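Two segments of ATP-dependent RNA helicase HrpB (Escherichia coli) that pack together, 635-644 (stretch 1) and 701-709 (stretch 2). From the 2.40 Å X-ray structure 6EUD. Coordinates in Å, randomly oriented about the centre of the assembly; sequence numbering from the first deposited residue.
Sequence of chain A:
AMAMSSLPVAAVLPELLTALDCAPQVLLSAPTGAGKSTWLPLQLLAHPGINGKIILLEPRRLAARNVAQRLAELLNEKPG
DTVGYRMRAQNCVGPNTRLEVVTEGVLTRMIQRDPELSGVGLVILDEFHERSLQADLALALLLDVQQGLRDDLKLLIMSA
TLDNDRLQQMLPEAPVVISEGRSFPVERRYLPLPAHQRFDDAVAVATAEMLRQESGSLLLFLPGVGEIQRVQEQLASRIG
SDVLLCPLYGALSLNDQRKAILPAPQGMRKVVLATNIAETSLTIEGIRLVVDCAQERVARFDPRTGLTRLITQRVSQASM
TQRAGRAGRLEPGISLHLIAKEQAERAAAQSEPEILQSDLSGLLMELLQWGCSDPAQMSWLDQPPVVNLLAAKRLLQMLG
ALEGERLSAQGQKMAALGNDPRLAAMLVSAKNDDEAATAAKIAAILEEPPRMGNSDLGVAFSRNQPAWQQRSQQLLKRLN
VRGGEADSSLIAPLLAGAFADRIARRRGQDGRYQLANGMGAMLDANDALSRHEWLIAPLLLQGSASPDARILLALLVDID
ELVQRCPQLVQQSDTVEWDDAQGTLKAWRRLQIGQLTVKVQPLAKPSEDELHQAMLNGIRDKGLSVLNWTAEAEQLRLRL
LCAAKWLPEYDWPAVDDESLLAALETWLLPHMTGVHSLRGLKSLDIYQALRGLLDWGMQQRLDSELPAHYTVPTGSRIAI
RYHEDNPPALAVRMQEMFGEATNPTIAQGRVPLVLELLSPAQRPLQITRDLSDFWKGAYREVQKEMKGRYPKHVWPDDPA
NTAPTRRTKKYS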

# COMPACT_ATOMS: atom_id res chain seq x y z
N GLN A 635 -18.08 26.31 -23.50
CA GLN A 635 -19.25 26.50 -22.64
C GLN A 635 -19.92 25.15 -22.32
O GLN A 635 -20.33 24.91 -21.19
N LEU A 636 -19.99 24.27 -23.32
CA LEU A 636 -20.49 22.93 -23.09
C LEU A 636 -19.62 22.21 -22.06
O LEU A 636 -20.12 21.67 -21.07
N ARG A 637 -18.31 22.26 -22.26
CA ARG A 637 -17.39 21.63 -21.31
C ARG A 637 -17.62 22.20 -19.90
O ARG A 637 -17.74 21.44 -18.96
N LEU A 638 -17.75 23.52 -19.78
CA LEU A 638 -18.03 24.15 -18.50
C LEU A 638 -19.42 23.74 -17.95
O LEU A 638 -19.58 23.50 -16.75
N ARG A 639 -20.41 23.63 -18.83
CA ARG A 639 -21.73 23.18 -18.38
C ARG A 639 -21.69 21.76 -17.84
O ARG A 639 -22.39 21.44 -16.87
N LEU A 640 -20.86 20.91 -18.45
CA LEU A 640 -20.67 19.54 -17.95
C LEU A 640 -20.01 19.54 -16.56
O LEU A 640 -20.39 18.76 -15.69
N LEU A 641 -19.05 20.43 -16.36
CA LEU A 641 -18.40 20.57 -15.07
C LEU A 641 -19.43 21.00 -14.03
O LEU A 641 -19.46 20.43 -12.93
N CYS A 642 -20.26 22.00 -14.37
CA CYS A 642 -21.24 22.54 -13.42
C CYS A 642 -22.35 21.54 -13.10
O CYS A 642 -22.75 21.42 -11.95
N ALA A 643 -22.84 20.82 -14.11
CA ALA A 643 -23.82 19.74 -13.91
C ALA A 643 -23.35 18.73 -12.87
O ALA A 643 -24.14 18.27 -12.05
N ALA A 644 -22.06 18.39 -12.90
CA ALA A 644 -21.54 17.39 -11.97
C ALA A 644 -21.54 17.94 -10.54
O ALA A 644 -21.64 17.17 -9.58
N ARG A 701 -31.63 16.47 -20.66
CA ARG A 701 -31.48 16.96 -19.29
C ARG A 701 -30.52 18.17 -19.24
O ARG A 701 -30.85 19.21 -18.66
N LEU A 702 -29.35 18.06 -19.85
CA LEU A 702 -28.42 19.17 -19.86
C LEU A 702 -28.99 20.39 -20.62
O LEU A 702 -28.86 21.54 -20.16
N ASP A 703 -29.64 20.17 -21.75
CA ASP A 703 -30.23 21.30 -22.50
C ASP A 703 -31.31 22.01 -21.70
O ASP A 703 -31.56 23.20 -21.87
N SER A 704 -31.95 21.27 -20.82
CA SER A 704 -33.06 21.81 -20.03
C SER A 704 -32.62 22.37 -18.67
O SER A 704 -33.11 23.43 -18.24
N GLU A 705 -31.72 21.67 -17.98
CA GLU A 705 -31.35 22.05 -16.62
C GLU A 705 -30.20 23.03 -16.58
O GLU A 705 -30.10 23.83 -15.65
N LEU A 706 -29.32 22.96 -17.58
CA LEU A 706 -28.24 23.95 -17.72
C LEU A 706 -28.26 24.50 -19.14
O LEU A 706 -27.34 24.26 -19.91
N PRO A 707 -29.32 25.24 -19.47
CA PRO A 707 -29.57 25.70 -20.84
C PRO A 707 -28.55 26.74 -21.29
O PRO A 707 -28.03 27.49 -20.45
N ALA A 708 -28.27 26.78 -22.60
CA ALA A 708 -27.31 27.74 -23.13
C ALA A 708 -27.89 29.14 -23.09
O ALA A 708 -27.15 30.10 -22.91
N HIS A 709 -29.21 29.23 -23.25
CA HIS A 709 -29.93 30.50 -23.19
C HIS A 709 -31.08 30.43 -22.21
O HIS A 709 -31.69 29.37 -22.04

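The helix of stretch 1 and the helix that ends at residue 705 of stretch 2 cross almost at right angles (86°), their axes 11.1 Å apart at closest approach, and three residues, Arg639, Leu702 and Leu706, account for most of the surface buried between them. Arg639 points toward stretch 2 and reaches the place where its helix ends. With chi1 m, chi2 t and chi3 p, the side chain brings its guanidinium to the carbonyl of Leu706, the first residue to leave helical phi/psi. Arg639 NE donates a hydrogen bond to Leu706 O at 2.7 Å, and Arg639 NH2 adds a weak one to the same Leu706 O at 2.9 Å, so a single carbonyl oxygen receives both. Near the guanidinium plane lies Asp703 as well; its CA-to-CB bond points away, but the m rotamer returns the carboxylate, giving a long salt bridge of 3.6 Å between Arg639 NH2 and Asp703 OD1. A water reinforces this pair, accepting from Arg639 NH2 at 3.3 Å and donating to Asp703 OD1 at 2.6 Å. The backbone at Pro707 and Ala708 covers one guanidinium face, while Leu702 CD2 lies over the opposite face.

Leu702 (chi1 t, chi2 p) is the knob of the interface, seated among Leu636, Arg639, Leu640 and Ala643. Leu702 CD2 packs against Leu636 CD1 at 3.7 Å and Leu640 CD2 at 3.8 Å; these two leucines start sideways and away, respectively, yet their ends come nearer. Leu702 CD1 meets Ala643 CB at 4.0 Å.

Leu706 (chi1 m, chi2 p) also points toward stretch 1 and extends the apolar contact along the helix. Leu706 CD2 lies 3.8 Å from Cys642 CB and 4.0 Å from Ala643 CB. The small side chain of Ala643 thus touches both leucines, while the Leu706 carbonyl serves Arg639.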

# COMPACT_ATOMS: atom_id res chain seq x y z
CB GLN A 635 -20.27 27.45 -23.29
CG GLN A 635 -19.93 28.93 -23.07
CD GLN A 635 -19.99 29.31 -21.61
OE1 GLN A 635 -21.07 29.35 -20.99
NE2 GLN A 635 -18.82 29.55 -21.02
CB LEU A 636 -20.54 22.12 -24.40
CG LEU A 636 -20.97 20.64 -24.27
CD1 LEU A 636 -22.37 20.46 -23.70
CD2 LEU A 636 -20.88 19.93 -25.60
CB ARG A 637 -15.93 21.81 -21.72
CG ARG A 637 -14.99 20.90 -20.91
CD ARG A 637 -13.52 21.20 -21.17
NE ARG A 637 -13.20 22.57 -20.78
CZ ARG A 637 -12.75 22.92 -19.58
NH1 ARG A 637 -12.55 22.00 -18.64
NH2 ARG A 637 -12.49 24.20 -19.32
CB LEU A 638 -17.92 25.67 -18.64
CG LEU A 638 -16.50 26.20 -18.83
CD1 LEU A 638 -16.46 27.70 -19.15
CD2 LEU A 638 -15.70 25.90 -17.59
CB ARG A 639 -22.75 23.28 -19.52
CG ARG A 639 -23.14 24.73 -19.78
CD ARG A 639 -23.73 24.92 -21.17
NE ARG A 639 -24.98 24.19 -21.27
CZ ARG A 639 -25.47 23.74 -22.41
NH1 ARG A 639 -24.80 23.95 -23.54
NH2 ARG A 639 -26.61 23.06 -22.42
CB LEU A 640 -19.84 18.72 -18.94
CG LEU A 640 -20.66 18.36 -20.18
CD1 LEU A 640 -19.78 17.72 -21.28
CD2 LEU A 640 -21.83 17.44 -19.77
CB LEU A 641 -17.26 21.59 -15.11
CG LEU A 641 -15.97 21.23 -15.84
CD1 LEU A 641 -14.97 22.39 -15.77
CD2 LEU A 641 -15.38 19.94 -15.27
CB CYS A 642 -21.84 23.84 -13.94
SG CYS A 642 -20.60 25.15 -13.93
CB ALA A 643 -24.12 19.03 -15.22
CB ALA A 644 -20.14 16.94 -12.38
CB ARG A 701 -30.98 15.85 -18.38
CG ARG A 701 -31.20 16.10 -16.90
CD ARG A 701 -30.82 14.89 -16.06
NE ARG A 701 -31.45 13.65 -16.52
CZ ARG A 701 -32.69 13.27 -16.21
NH1 ARG A 701 -33.45 14.05 -15.45
NH2 ARG A 701 -33.17 12.13 -16.68
CB LEU A 702 -27.08 18.76 -20.48
CG LEU A 702 -25.98 19.80 -20.28
CD1 LEU A 702 -25.60 19.89 -18.80
CD2 LEU A 702 -24.77 19.47 -21.12
CB ASP A 703 -30.81 20.84 -23.84
CG ASP A 703 -29.75 20.64 -24.90
OD1 ASP A 703 -28.58 21.03 -24.67
OD2 ASP A 703 -30.08 20.10 -25.99
CB SER A 704 -34.12 20.73 -19.82
OG SER A 704 -35.08 21.21 -18.91
CB GLU A 705 -31.01 20.81 -15.80
CG GLU A 705 -32.19 19.88 -15.58
CD GLU A 705 -33.43 20.62 -15.10
OE1 GLU A 705 -33.31 21.55 -14.27
OE2 GLU A 705 -34.55 20.27 -15.56
CB LEU A 706 -26.87 23.35 -17.41
CG LEU A 706 -26.51 23.06 -15.95
CD1 LEU A 706 -27.20 21.78 -15.42
CD2 LEU A 706 -24.99 22.94 -15.80
CB PRO A 707 -30.96 26.34 -20.73
CG PRO A 707 -31.01 26.87 -19.31
CD PRO A 707 -30.27 25.83 -18.49
CB ALA A 708 -26.90 27.38 -24.57
CB HIS A 709 -30.49 30.88 -24.56
CG HIS A 709 -29.44 31.21 -25.57
ND1 HIS A 709 -28.78 30.24 -26.31
CD2 HIS A 709 -28.92 32.40 -25.96
CE1 HIS A 709 -27.91 30.82 -27.11
NE2 HIS A 709 -27.97 32.13 -26.92
O HOH W 1 -27.98 23.50 -25.36